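Local coordinates for glycosylation Associate Protein 1 (Streptococcus agalactiae serotype V, PDB 6OYC) that probably acts, together with its partner proteins Gap2 and Gap3, in the glycosylation and accessory Sec export of streptococcal surface proteins, at residues V315-E319 against N346-K350; S338-V342 against L473-P478; P448-L454 against N463-I467; K311-V315 against E422-L426; R363-Y367 against S407-P411. All blocks are in the same frame, centred on the assembly; numbering follows the deposited sequence.

How the contacts relate
All five contacts lie in one Rossmann-like domain built on a six-stranded parallel sheet, consistent with one of the two such domains of a GT-B type fold. Contacts 1 and 3 pair neighbouring strands. Contact 1 is at the surface and adds a salt bridge, while contact 3 is buried and adds aliphatic packing and a water. Contact 2 is buried too, between two helices on the sheet; its I477 touches I349 of contact 1, and A476 packs on I450 of contact 3. Contact 4, partly buried, joins two loops by arginine bonds and tyrosine packing. It shares V315 with contact 1. Contact 5, at the surface, sets a helix on edge strand 406-409 by an arginine-histidine stack and a T-shaped aromatic pair.

Contact 1. Residues V315-E319 against N346-K350; sequences VRDLE and NNDIK
L318 and D348 meet through their backbones. L318 N donates to D348 O at 2.9 Å, and the bond is nearly straight at 170°. The next rung runs the other way: K350 N donates to L318 O at 3.1 Å. I349 CA also points its hydrogen at L318 O, 3.4 Å away, so this oxygen has contacts from two successive residues.

The side chains alternate about the ladder. L318 and I349 lie on one face, with L318 CB 4.3 Å from I349 CG1. L318 CD1 reaches further, to N346 ND2 and D348 CB. E319 and K350 lie on the other face. The lysine chain is extended beyond CG and runs back beside D317. Its NZ meets D317 OD2 at 2.9 Å in a salt bridge, coming from above the carboxylate plane rather than within it. R316 touches the carboxylate of D348 with its aliphatic part, R316 CG lying 3.8 Å from D348 OD2. The opposite charges are near but not in contact, since R316 NE is 5.2 Å from D348 OD1.

Behind this first shell, the turn before the second strand is held by N346. Its OD1 accepts from D348 N at 3.0 Å, forming an Asx turn inside a type I turn. N346 ND2 is in turn held by E482. On the face of E319 and K350, E319 OE1 pairs with R420 in a salt bridge and with T352 OG1 in a hydrogen bond. The two strand starts are parallel neighbours, joined through helix 329-344 as the beta-alpha-beta unit of a Rossmann-like domain.

Contact 2. Residues S338-V342 against L473-P478; sequences SLYKV and LEKAIP
Two helices that lie on the parallel sheet of a Rossmann-like domain pack side by side here. Helix 329-344 belongs to the beta-alpha-beta unit of strands 318-323 and 349-354, and helix 473-481 follows the last strand of the sheet, 464-466. The axes of the two short segments approach to 9.2 Å and cross at -47°.

V342 is central to the apolar part. It points its two methyls at different residues. CG1 lies over the backbone of E474, 3.7 Å from E474 CA, and also nears P478 CD. CG2 takes the position between the backbone N and the carbonyl carbon (CG1 chi1 -43°) and meets I477 CG2 at 4.0 Å. The V342 and I477 side chains cross at about a right angle. I477 CD1 extends on to L339 CD2, 3.6 Å away. Both helices face the sheet along this row: L339 packs on V351 and F353, and I477 on L426 and I428.

Away from the sheet the contact turns polar. The aliphatic chain of E474 is extended beyond CG and brings its carboxylate between S338 and K341. K341 bends at chi3 and chi4 and lays CD and CE along the carboxylate, with CD 3.3 Å from E474 OE2. Its ammonium group is further off, since K341 NZ is 4.7 Å from E474 OE1. This nearby positive charge may still favour the ionised glutamate. The direct bond comes from the serine. S338 OG donates to the anti lone pair of E474 OE1; the modelled 2.5 Å is short, and its exact length is uncertain.

Contact 3. Residues P448-L454 against N463-I467; sequences PQINTIL and NGYII
Four backbone hydrogen bonds join Q449 and N451 to the partner strand. Q449 N donates to N463 O at 3.3 Å. Y465 N donates to Q449 O at 3.0 Å, and N451 N donates to Y465 O at 3.2 Å. The last rung, I467 N to N451 O, is 2.9 Å. CA-H...O contacts fill in between these rungs, such as that from I450 CA to Y465 O.

One water adds a polar link. It accepts from Q449 NE2 and donates to N463 O, so that carbonyl receives both the water and Q449 N. The N463 side chain is held elsewhere, by the backbone of E459 and F457.

The two strands are parallel and form the last pair of the six-stranded sheet, with 464-466 at its edge. Such an all-parallel sheet, flanked by helices, is that of a Rossmann-like domain.

Aliphatic contacts occupy both faces. I467 CG1 sits between its backbone N and carbonyl carbon (chi1 62°). This sets I467 CG1 3.6 Å from T452 CG2 and leaves I467 CG2 to meet I450 CG2 at 3.9 Å, on the face of I450 and Y465. A476 of helix 473-481 packs against this group. T452 OG1 turns to I430 O. On the face of N451 and I466, the tip of I466 extends past the strand end, with CD1 3.9 Å from L454 CD2.

Contact 4. Residues K311-V315 against E422-L426; sequences KSNQV and EYVRL
S312 and R425 meet in the buried, tightly packed part of this contact. R425 NH1 donates twice, to S312 OG at 3.0 Å and to N313 OD1 at 2.9 Å. N313 reaches in from the exposed side. Both acceptors lie at the edge of the guanidinium, in or near its plane. The bond to S312 OG is the straighter of the two, at 166°. The amide of N313 is turned about 60° from the guanidinium. R425 gets there by a bend at chi2 (64°), which turns its chain toward the 3-10 turn 311-313. S312 CB presses on the chain opposite, 3.2 Å from Y423 O and 3.4 Å from V424 O. W487 of helix 484-502 closes this end: it makes a cation-pi contact with R425 and touches S312 and N313.

Around Y423 the contact is looser and nearer solvent. The ring lies alongside the turn. K311 O is at its edge, 3.4 Å from Y423 CD1. V315 CG1 approaches the same ring carbon at 3.8 Å, from an oblique direction, and the two side chains cross at about a right angle. K311 CB is 3.9 Å from Y423 CE1, and Q314 OE1 also comes to the ring edge. Beyond the ring, K311 and E422 bring opposite charges together, but the model places their tips too close for the details of the pair to be trusted.

The chemistry implies a division of labour between the loops before strands 318-323 and 426-428. R425 makes the hydrogen bonds between them, while Y423 supplies much of the packing. Two in-plane acceptors would limit the rotation of the guanidinium.

Contact 5. Residues R363-Y367 against S407-P411; sequences RQLTY and SFTHP
R363 reaches from helix 360-375 over F408 of the edge strand and H410 just past its end. From CB the chain runs toward the strand. CG passes the edge of the F408 ring, 4.1 Å from F408 CZ. CD then lies over the face of H410, 3.6 Å from the centroid of the ring. A bend at chi3 (54°) turns the rest of the chain across the imidazole. NE follows above H410 CG and CD2, and CZ is 3.4 Å from H410 CD2. The guanidinium ends flat on the ring, with planes 5° apart. NH1 comes close to H410 NE2, but the angle is poor for a hydrogen bond. NH1 is bonded instead to E357 O, and H410 ND1 to S355 O.

One turn along the helix, Y367 meets F408 in a T-shaped pair. The edge of Y367 points at the face of F408, with the planes at 64°. The ring centroids of Y367 and F408 are 5.1 Å apart. Y367 CD1 is 3.4 Å from F408 CG, and Y367 CB also lies over that ring.

The helix thus lies on the edge strand 406-409, running nearly antiparallel to it, through one stacked pair and one T-shaped pair. The outside bonds give each stacked group a second hold: S355 O would fix the rotation of the imidazole, and E357 O would keep the guanidinium flat on it.

Contact 1. Residues V315-E319 against N346-K350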
# COMPACT_ATOMS: atom_id res chain seq x y z
N VAL A 315 -2.22 -27.65 10.39
CA VAL A 315 -3.39 -27.46 11.24
C VAL A 315 -4.48 -28.43 10.80
O VAL A 315 -4.57 -28.78 9.62
CB VAL A 315 -3.91 -26.01 11.21
CG1 VAL A 315 -2.92 -25.08 11.90
CG2 VAL A 315 -4.16 -25.56 9.77
N ARG A 316 -5.30 -28.85 11.76
CA ARG A 316 -6.42 -29.71 11.40
C ARG A 316 -7.57 -28.90 10.80
O ARG A 316 -8.26 -29.39 9.90
CB ARG A 316 -6.90 -30.51 12.63
CG ARG A 316 -8.17 -31.33 12.38
CD ARG A 316 -8.57 -32.20 13.57
NE ARG A 316 -8.06 -31.69 14.84
CZ ARG A 316 -8.59 -31.98 16.03
NH1 ARG A 316 -9.66 -32.77 16.11
NH2 ARG A 316 -8.05 -31.48 17.13
N ASP A 317 -7.77 -27.68 11.28
CA ASP A 317 -8.79 -26.80 10.71
C ASP A 317 -8.54 -26.59 9.22
O ASP A 317 -7.40 -26.58 8.76
CB ASP A 317 -8.78 -25.45 11.43
CG ASP A 317 -9.33 -25.55 12.85
OD1 ASP A 317 -10.01 -26.56 13.14
OD2 ASP A 317 -9.09 -24.64 13.67
N LEU A 318 -9.62 -26.47 8.46
CA LEU A 318 -9.55 -26.15 7.03
C LEU A 318 -10.21 -24.78 6.88
O LEU A 318 -11.42 -24.68 6.65
CB LEU A 318 -10.24 -27.21 6.17
CG LEU A 318 -9.62 -28.60 6.14
CD1 LEU A 318 -10.61 -29.60 5.59
CD2 LEU A 318 -8.35 -28.62 5.31
N GLU A 319 -9.41 -23.72 7.04
CA GLU A 319 -9.96 -22.38 7.20
C GLU A 319 -10.15 -21.72 5.84
O GLU A 319 -9.19 -21.60 5.05
CB GLU A 319 -9.06 -21.54 8.10
CG GLU A 319 -9.73 -20.25 8.56
CD GLU A 319 -8.75 -19.25 9.15
OE1 GLU A 319 -9.13 -18.05 9.27
OE2 GLU A 319 -7.61 -19.65 9.49
N ASN A 346 -18.51 -31.61 6.54
CA ASN A 346 -17.08 -31.56 6.90
C ASN A 346 -16.90 -30.63 8.11
O ASN A 346 -16.85 -29.41 7.95
CB ASN A 346 -16.24 -31.11 5.73
CG ASN A 346 -14.76 -31.27 5.98
OD1 ASN A 346 -14.31 -31.25 7.12
ND2 ASN A 346 -13.99 -31.46 4.91
N ASN A 347 -16.77 -31.24 9.30
CA ASN A 347 -16.68 -30.52 10.57
C ASN A 347 -15.37 -29.76 10.74
O ASN A 347 -15.26 -28.96 11.68
CB ASN A 347 -16.85 -31.51 11.73
CG ASN A 347 -16.23 -32.87 11.42
OD1 ASN A 347 -15.02 -33.06 11.53
ND2 ASN A 347 -17.07 -33.83 11.04
N ASP A 348 -14.37 -29.98 9.88
CA ASP A 348 -13.10 -29.28 9.99
C ASP A 348 -13.09 -27.94 9.25
O ASP A 348 -12.21 -27.12 9.50
CB ASP A 348 -11.97 -30.18 9.48
CG ASP A 348 -11.65 -31.32 10.45
OD1 ASP A 348 -12.10 -31.26 11.61
OD2 ASP A 348 -10.96 -32.28 10.06
N ILE A 349 -14.06 -27.70 8.36
CA ILE A 349 -14.13 -26.44 7.64
C ILE A 349 -14.60 -25.34 8.57
O ILE A 349 -15.56 -25.51 9.33
CB ILE A 349 -15.07 -26.57 6.43
CG1 ILE A 349 -14.46 -27.48 5.37
CG2 ILE A 349 -15.39 -25.21 5.86
CD1 ILE A 349 -15.41 -27.85 4.28
N LYS A 350 -13.88 -24.21 8.55
CA LYS A 350 -14.28 -22.99 9.24
C LYS A 350 -14.24 -21.85 8.22
O LYS A 350 -13.46 -21.89 7.27
CB LYS A 350 -13.35 -22.70 10.41
CG LYS A 350 -13.25 -23.87 11.39
CD LYS A 350 -12.51 -23.48 12.66
CE LYS A 350 -12.54 -24.60 13.70
NZ LYS A 350 -11.70 -24.25 14.89

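Contact 2. Residues S338-V342 against L473-P478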
# COMPACT_ATOMS: atom_id res chain seq x y z
N SER A 338 -24.72 -22.52 0.42
CA SER A 338 -23.77 -23.55 0.00
C SER A 338 -22.73 -23.81 1.08
O SER A 338 -22.28 -24.95 1.24
CB SER A 338 -23.10 -23.14 -1.31
OG SER A 338 -23.95 -23.40 -2.41
N LEU A 339 -22.35 -22.77 1.83
CA LEU A 339 -21.36 -22.96 2.89
C LEU A 339 -21.90 -23.88 3.97
O LEU A 339 -21.18 -24.75 4.47
CB LEU A 339 -20.94 -21.61 3.49
CG LEU A 339 -20.09 -20.67 2.61
CD1 LEU A 339 -19.99 -19.27 3.25
CD2 LEU A 339 -18.72 -21.24 2.32
N TYR A 340 -23.17 -23.69 4.35
CA TYR A 340 -23.85 -24.61 5.25
C TYR A 340 -23.75 -26.05 4.77
O TYR A 340 -23.36 -26.95 5.53
CB TYR A 340 -25.31 -24.18 5.41
CG TYR A 340 -26.07 -24.92 6.49
CD1 TYR A 340 -25.79 -24.69 7.83
CD2 TYR A 340 -27.08 -25.82 6.17
CE1 TYR A 340 -26.48 -25.36 8.83
CE2 TYR A 340 -27.78 -26.49 7.16
CZ TYR A 340 -27.47 -26.26 8.49
OH TYR A 340 -28.16 -26.92 9.48
N LYS A 341 -24.04 -26.29 3.49
CA LYS A 341 -24.06 -27.66 2.97
C LYS A 341 -22.69 -28.32 3.07
O LYS A 341 -22.58 -29.46 3.54
CB LYS A 341 -24.55 -27.66 1.52
CG LYS A 341 -26.07 -27.65 1.37
CD LYS A 341 -26.48 -28.17 0.00
CE LYS A 341 -27.40 -27.18 -0.73
NZ LYS A 341 -28.74 -27.01 -0.09
N VAL A 342 -21.63 -27.63 2.63
CA VAL A 342 -20.31 -28.26 2.67
C VAL A 342 -19.83 -28.41 4.11
O VAL A 342 -19.03 -29.30 4.42
CB VAL A 342 -19.28 -27.49 1.82
CG1 VAL A 342 -19.88 -27.08 0.48
CG2 VAL A 342 -18.73 -26.29 2.58
N LEU A 473 -19.90 -23.51 -5.49
CA LEU A 473 -19.08 -23.61 -4.28
C LEU A 473 -19.18 -24.99 -3.64
O LEU A 473 -18.21 -25.47 -3.05
CB LEU A 473 -19.50 -22.56 -3.25
CG LEU A 473 -19.08 -21.11 -3.48
CD1 LEU A 473 -19.70 -20.21 -2.39
CD2 LEU A 473 -17.56 -20.97 -3.55
N GLU A 474 -20.36 -25.62 -3.75
CA GLU A 474 -20.57 -26.95 -3.18
C GLU A 474 -19.71 -28.00 -3.87
O GLU A 474 -19.51 -29.08 -3.31
CB GLU A 474 -22.05 -27.34 -3.27
CG GLU A 474 -22.94 -26.67 -2.23
CD GLU A 474 -24.41 -26.73 -2.60
OE1 GLU A 474 -25.07 -25.67 -2.65
OE2 GLU A 474 -24.91 -27.85 -2.84
N LYS A 475 -19.21 -27.71 -5.07
CA LYS A 475 -18.23 -28.55 -5.74
C LYS A 475 -16.81 -28.03 -5.54
O LYS A 475 -15.90 -28.81 -5.25
CB LYS A 475 -18.55 -28.62 -7.24
CG LYS A 475 -17.64 -29.51 -8.06
CD LYS A 475 -18.11 -29.58 -9.52
CE LYS A 475 -17.20 -30.46 -10.39
NZ LYS A 475 -17.76 -30.71 -11.77
N ALA A 476 -16.63 -26.71 -5.64
CA ALA A 476 -15.30 -26.12 -5.61
C ALA A 476 -14.65 -26.23 -4.23
O ALA A 476 -13.43 -26.45 -4.13
CB ALA A 476 -15.37 -24.67 -6.07
N ILE A 477 -15.42 -26.08 -3.16
CA ILE A 477 -14.84 -26.10 -1.82
C ILE A 477 -14.32 -27.51 -1.51
O ILE A 477 -13.17 -27.64 -1.06
CB ILE A 477 -15.83 -25.59 -0.76
CG1 ILE A 477 -16.12 -24.11 -0.98
CG2 ILE A 477 -15.28 -25.81 0.62
CD1 ILE A 477 -17.12 -23.52 0.01
N PRO A 478 -15.09 -28.58 -1.73
CA PRO A 478 -14.51 -29.93 -1.51
C PRO A 478 -13.33 -30.23 -2.40
O PRO A 478 -12.39 -30.89 -1.97
CB PRO A 478 -15.69 -30.86 -1.81
CG PRO A 478 -16.89 -30.04 -1.50
CD PRO A 478 -16.54 -28.66 -1.98

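Contact 3. Residues P448-L454 against N463-I467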
# COMPACT_ATOMS: atom_id res chain seq x y z
N PRO A 448 -5.06 -21.67 -2.77
CA PRO A 448 -5.88 -21.63 -3.99
C PRO A 448 -7.06 -20.67 -3.84
O PRO A 448 -7.60 -20.48 -2.74
CB PRO A 448 -6.35 -23.08 -4.14
CG PRO A 448 -6.44 -23.58 -2.70
CD PRO A 448 -5.28 -22.89 -1.97
N GLN A 449 -7.47 -20.08 -4.96
CA GLN A 449 -8.50 -19.04 -4.96
C GLN A 449 -9.73 -19.45 -5.76
O GLN A 449 -9.61 -19.93 -6.88
CB GLN A 449 -7.98 -17.74 -5.55
CG GLN A 449 -6.78 -17.19 -4.86
CD GLN A 449 -6.11 -16.13 -5.70
OE1 GLN A 449 -6.66 -15.05 -5.91
NE2 GLN A 449 -4.94 -16.45 -6.22
N ILE A 450 -10.91 -19.20 -5.22
CA ILE A 450 -12.16 -19.42 -5.96
C ILE A 450 -12.71 -18.07 -6.39
O ILE A 450 -13.03 -17.22 -5.54
CB ILE A 450 -13.19 -20.20 -5.13
CG1 ILE A 450 -12.68 -21.60 -4.78
CG2 ILE A 450 -14.51 -20.28 -5.90
CD1 ILE A 450 -13.63 -22.38 -3.89
N ASN A 451 -12.86 -17.88 -7.70
CA ASN A 451 -13.40 -16.67 -8.30
C ASN A 451 -14.60 -17.05 -9.18
O ASN A 451 -14.79 -18.21 -9.53
CB ASN A 451 -12.34 -15.93 -9.13
CG ASN A 451 -11.03 -15.70 -8.36
OD1 ASN A 451 -9.95 -16.07 -8.82
ND2 ASN A 451 -11.12 -15.11 -7.17
N THR A 452 -15.41 -16.06 -9.53
CA THR A 452 -16.43 -16.24 -10.56
C THR A 452 -16.01 -15.68 -11.91
O THR A 452 -16.81 -15.70 -12.85
CB THR A 452 -17.75 -15.57 -10.15
OG1 THR A 452 -17.50 -14.21 -9.79
CG2 THR A 452 -18.37 -16.30 -9.00
N ILE A 453 -14.80 -15.13 -12.03
CA ILE A 453 -14.35 -14.52 -13.27
C ILE A 453 -12.93 -14.99 -13.55
O ILE A 453 -12.20 -15.43 -12.65
CB ILE A 453 -14.38 -12.98 -13.20
CG1 ILE A 453 -13.22 -12.48 -12.33
CG2 ILE A 453 -15.70 -12.50 -12.63
CD1 ILE A 453 -13.19 -10.98 -12.14
N LEU A 454 -12.54 -14.89 -14.81
CA LEU A 454 -11.16 -15.14 -15.18
C LEU A 454 -10.31 -13.94 -14.79
O LEU A 454 -10.71 -12.79 -14.95
CB LEU A 454 -11.04 -15.40 -16.69
CG LEU A 454 -9.67 -15.84 -17.24
CD1 LEU A 454 -8.75 -14.64 -17.60
CD2 LEU A 454 -8.98 -16.81 -16.27
N ASN A 463 -4.31 -23.61 -9.64
CA ASN A 463 -4.11 -22.90 -8.38
C ASN A 463 -5.40 -22.21 -7.96
O ASN A 463 -5.36 -21.25 -7.19
CB ASN A 463 -2.96 -21.89 -8.48
CG ASN A 463 -3.29 -20.68 -9.35
OD1 ASN A 463 -4.02 -20.78 -10.35
ND2 ASN A 463 -2.74 -19.52 -8.98
N GLY A 464 -6.53 -22.67 -8.48
CA GLY A 464 -7.80 -22.04 -8.16
C GLY A 464 -8.91 -22.72 -8.93
O GLY A 464 -8.71 -23.71 -9.64
N TYR A 465 -10.11 -22.17 -8.76
CA TYR A 465 -11.30 -22.77 -9.35
C TYR A 465 -12.28 -21.65 -9.66
O TYR A 465 -12.63 -20.86 -8.77
CB TYR A 465 -11.92 -23.79 -8.40
CG TYR A 465 -12.90 -24.74 -9.06
CD1 TYR A 465 -14.20 -24.33 -9.36
CD2 TYR A 465 -12.54 -26.06 -9.35
CE1 TYR A 465 -15.12 -25.20 -9.94
CE2 TYR A 465 -13.46 -26.94 -9.94
CZ TYR A 465 -14.74 -26.50 -10.23
OH TYR A 465 -15.64 -27.37 -10.82
N ILE A 466 -12.71 -21.58 -10.91
CA ILE A 466 -13.65 -20.57 -11.37
C ILE A 466 -15.04 -21.20 -11.42
O ILE A 466 -15.28 -22.15 -12.19
CB ILE A 466 -13.24 -20.01 -12.74
CG1 ILE A 466 -11.79 -19.52 -12.69
CG2 ILE A 466 -14.16 -18.88 -13.15
CD1 ILE A 466 -11.33 -18.86 -13.98
N ILE A 467 -15.95 -20.69 -10.61
CA ILE A 467 -17.32 -21.19 -10.56
C ILE A 467 -18.19 -20.32 -11.45
O ILE A 467 -18.03 -19.10 -11.53
CB ILE A 467 -17.86 -21.23 -9.11
CG1 ILE A 467 -17.89 -19.84 -8.49
CG2 ILE A 467 -17.01 -22.15 -8.24
CD1 ILE A 467 -18.55 -19.80 -7.14
O HOH W 1 -3.72 -19.06 -5.56

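Contact 4. Residues K311-V315 against E422-L426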
# COMPACT_ATOMS: atom_id res chain seq x y z
N LYS A 311 1.81 -23.20 5.15
CA LYS A 311 1.72 -23.52 6.57
C LYS A 311 0.38 -24.15 6.96
O LYS A 311 0.29 -24.73 8.05
CB LYS A 311 1.96 -22.27 7.42
CG LYS A 311 3.44 -21.97 7.62
CD LYS A 311 3.71 -21.46 9.04
CE LYS A 311 4.84 -20.45 9.03
NZ LYS A 311 4.62 -19.33 9.99
N SER A 312 -0.64 -24.09 6.11
CA SER A 312 -1.91 -24.74 6.46
C SER A 312 -1.80 -26.26 6.49
O SER A 312 -2.77 -26.91 6.89
CB SER A 312 -3.02 -24.33 5.49
OG SER A 312 -2.90 -25.00 4.25
N ASN A 313 -0.68 -26.83 6.07
CA ASN A 313 -0.47 -28.27 6.20
C ASN A 313 -0.35 -28.70 7.66
O ASN A 313 -0.48 -29.90 7.94
CB ASN A 313 0.77 -28.70 5.41
CG ASN A 313 0.50 -28.90 3.93
OD1 ASN A 313 -0.66 -28.95 3.50
ND2 ASN A 313 1.55 -29.01 3.14
N GLN A 314 -0.14 -27.76 8.57
CA GLN A 314 0.18 -28.01 9.97
C GLN A 314 -1.00 -27.77 10.91
O GLN A 314 -0.80 -27.71 12.13
CB GLN A 314 1.38 -27.14 10.39
CG GLN A 314 2.56 -27.19 9.41
CD GLN A 314 3.57 -26.06 9.61
OE1 GLN A 314 3.47 -25.26 10.54
NE2 GLN A 314 4.57 -26.00 8.72
N VAL A 315 -2.22 -27.65 10.39
CA VAL A 315 -3.39 -27.46 11.24
C VAL A 315 -4.48 -28.43 10.80
O VAL A 315 -4.57 -28.78 9.62
CB VAL A 315 -3.91 -26.01 11.21
CG1 VAL A 315 -2.92 -25.08 11.90
CG2 VAL A 315 -4.16 -25.56 9.77
N GLU A 422 -1.87 -16.97 7.21
CA GLU A 422 -0.77 -17.88 7.50
C GLU A 422 -1.19 -19.34 7.40
O GLU A 422 -0.53 -20.15 6.75
CB GLU A 422 -0.21 -17.58 8.90
CG GLU A 422 1.14 -18.22 9.16
CD GLU A 422 1.61 -18.04 10.59
OE1 GLU A 422 0.86 -17.42 11.38
OE2 GLU A 422 2.72 -18.52 10.92
N TYR A 423 -2.30 -19.68 8.04
CA TYR A 423 -2.76 -21.07 8.10
C TYR A 423 -4.01 -21.31 7.27
O TYR A 423 -4.67 -22.33 7.44
CB TYR A 423 -2.99 -21.47 9.57
CG TYR A 423 -1.72 -21.44 10.41
CD1 TYR A 423 -0.75 -22.43 10.29
CD2 TYR A 423 -1.49 -20.40 11.32
CE1 TYR A 423 0.42 -22.40 11.05
CE2 TYR A 423 -0.33 -20.36 12.08
CZ TYR A 423 0.63 -21.36 11.94
OH TYR A 423 1.78 -21.31 12.70
N VAL A 424 -4.34 -20.41 6.34
CA VAL A 424 -5.59 -20.52 5.61
C VAL A 424 -5.46 -21.57 4.52
O VAL A 424 -4.41 -21.73 3.89
CB VAL A 424 -6.03 -19.15 5.04
CG1 VAL A 424 -6.99 -19.30 3.86
CG2 VAL A 424 -6.72 -18.35 6.14
N ARG A 425 -6.52 -22.33 4.32
CA ARG A 425 -6.54 -23.37 3.30
C ARG A 425 -7.06 -22.86 1.97
O ARG A 425 -6.54 -23.25 0.91
CB ARG A 425 -7.40 -24.54 3.80
CG ARG A 425 -7.15 -25.85 3.08
CD ARG A 425 -5.74 -26.36 3.32
NE ARG A 425 -5.59 -27.71 2.80
CZ ARG A 425 -4.42 -28.34 2.68
NH1 ARG A 425 -3.29 -27.74 3.05
NH2 ARG A 425 -4.39 -29.57 2.18
N LEU A 426 -8.07 -22.00 1.99
CA LEU A 426 -8.79 -21.65 0.78
C LEU A 426 -9.21 -20.18 0.82
O LEU A 426 -9.72 -19.71 1.84
CB LEU A 426 -10.02 -22.55 0.61
CG LEU A 426 -10.85 -22.40 -0.67
CD1 LEU A 426 -10.02 -22.72 -1.91
CD2 LEU A 426 -12.10 -23.31 -0.61

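Contact 5. Residues R363-Y367 against S407-P411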
# COMPACT_ATOMS: atom_id res chain seq x y z
N ARG A 363 -19.45 -1.23 7.12
CA ARG A 363 -19.01 -2.52 7.65
C ARG A 363 -19.99 -3.07 8.67
O ARG A 363 -20.33 -4.26 8.65
CB ARG A 363 -17.62 -2.37 8.26
CG ARG A 363 -16.73 -3.56 8.10
CD ARG A 363 -15.31 -3.25 8.51
NE ARG A 363 -15.22 -2.69 9.86
CZ ARG A 363 -14.72 -1.49 10.14
NH1 ARG A 363 -14.28 -0.69 9.17
NH2 ARG A 363 -14.68 -1.08 11.40
N GLN A 364 -20.48 -2.21 9.58
CA GLN A 364 -21.43 -2.66 10.60
C GLN A 364 -22.68 -3.25 9.97
O GLN A 364 -23.17 -4.29 10.41
CB GLN A 364 -21.79 -1.49 11.52
CG GLN A 364 -22.62 -1.85 12.74
CD GLN A 364 -21.88 -2.78 13.69
OE1 GLN A 364 -20.79 -2.45 14.17
NE2 GLN A 364 -22.47 -3.93 13.96
N LEU A 365 -23.19 -2.61 8.92
CA LEU A 365 -24.38 -3.11 8.23
C LEU A 365 -24.13 -4.47 7.60
O LEU A 365 -24.97 -5.37 7.69
CB LEU A 365 -24.83 -2.10 7.17
CG LEU A 365 -25.52 -0.86 7.75
CD1 LEU A 365 -26.18 -0.10 6.64
CD2 LEU A 365 -26.55 -1.25 8.81
N THR A 366 -22.98 -4.63 6.93
CA THR A 366 -22.61 -5.92 6.36
C THR A 366 -22.53 -7.00 7.44
O THR A 366 -22.98 -8.14 7.23
CB THR A 366 -21.27 -5.80 5.65
OG1 THR A 366 -21.41 -4.87 4.58
CG2 THR A 366 -20.78 -7.14 5.13
N TYR A 367 -21.93 -6.67 8.59
CA TYR A 367 -21.86 -7.62 9.70
C TYR A 367 -23.25 -7.89 10.27
O TYR A 367 -23.59 -9.04 10.55
CB TYR A 367 -20.92 -7.08 10.79
CG TYR A 367 -20.94 -7.96 12.02
CD1 TYR A 367 -20.20 -9.14 12.05
CD2 TYR A 367 -21.72 -7.64 13.11
CE1 TYR A 367 -20.22 -9.97 13.16
CE2 TYR A 367 -21.75 -8.46 14.23
CZ TYR A 367 -21.00 -9.62 14.25
OH TYR A 367 -21.04 -10.43 15.36
N SER A 407 -16.62 -16.69 11.66
CA SER A 407 -16.19 -15.43 12.25
C SER A 407 -16.20 -14.35 11.18
O SER A 407 -16.32 -14.60 9.98
CB SER A 407 -14.79 -15.55 12.89
OG SER A 407 -13.85 -16.09 11.99
N PHE A 408 -16.07 -13.11 11.66
CA PHE A 408 -16.05 -11.93 10.82
C PHE A 408 -14.87 -11.09 11.25
O PHE A 408 -14.71 -10.80 12.44
CB PHE A 408 -17.37 -11.15 10.97
CG PHE A 408 -17.44 -9.91 10.13
CD1 PHE A 408 -16.96 -8.69 10.62
CD2 PHE A 408 -18.00 -9.94 8.87
CE1 PHE A 408 -17.03 -7.54 9.85
CE2 PHE A 408 -18.08 -8.80 8.10
CZ PHE A 408 -17.59 -7.59 8.58
N THR A 409 -14.02 -10.71 10.30
CA THR A 409 -12.86 -9.89 10.63
C THR A 409 -12.68 -8.79 9.59
O THR A 409 -13.12 -8.91 8.44
CB THR A 409 -11.57 -10.72 10.73
OG1 THR A 409 -10.52 -9.88 11.21
CG2 THR A 409 -11.14 -11.23 9.38
N HIS A 410 -12.01 -7.72 10.02
CA HIS A 410 -11.70 -6.57 9.18
C HIS A 410 -10.22 -6.26 9.31
O HIS A 410 -9.80 -5.48 10.18
CB HIS A 410 -12.55 -5.36 9.59
CG HIS A 410 -12.07 -4.07 8.98
ND1 HIS A 410 -11.90 -3.91 7.62
CD2 HIS A 410 -11.71 -2.89 9.55
CE1 HIS A 410 -11.46 -2.68 7.38
NE2 HIS A 410 -11.34 -2.05 8.53
N PRO A 411 -9.38 -6.84 8.46
CA PRO A 411 -7.94 -6.55 8.52
C PRO A 411 -7.66 -5.07 8.26
O PRO A 411 -8.27 -4.47 7.38
CB PRO A 411 -7.34 -7.43 7.42
CG PRO A 411 -8.46 -8.41 7.04
CD PRO A 411 -9.74 -7.74 7.34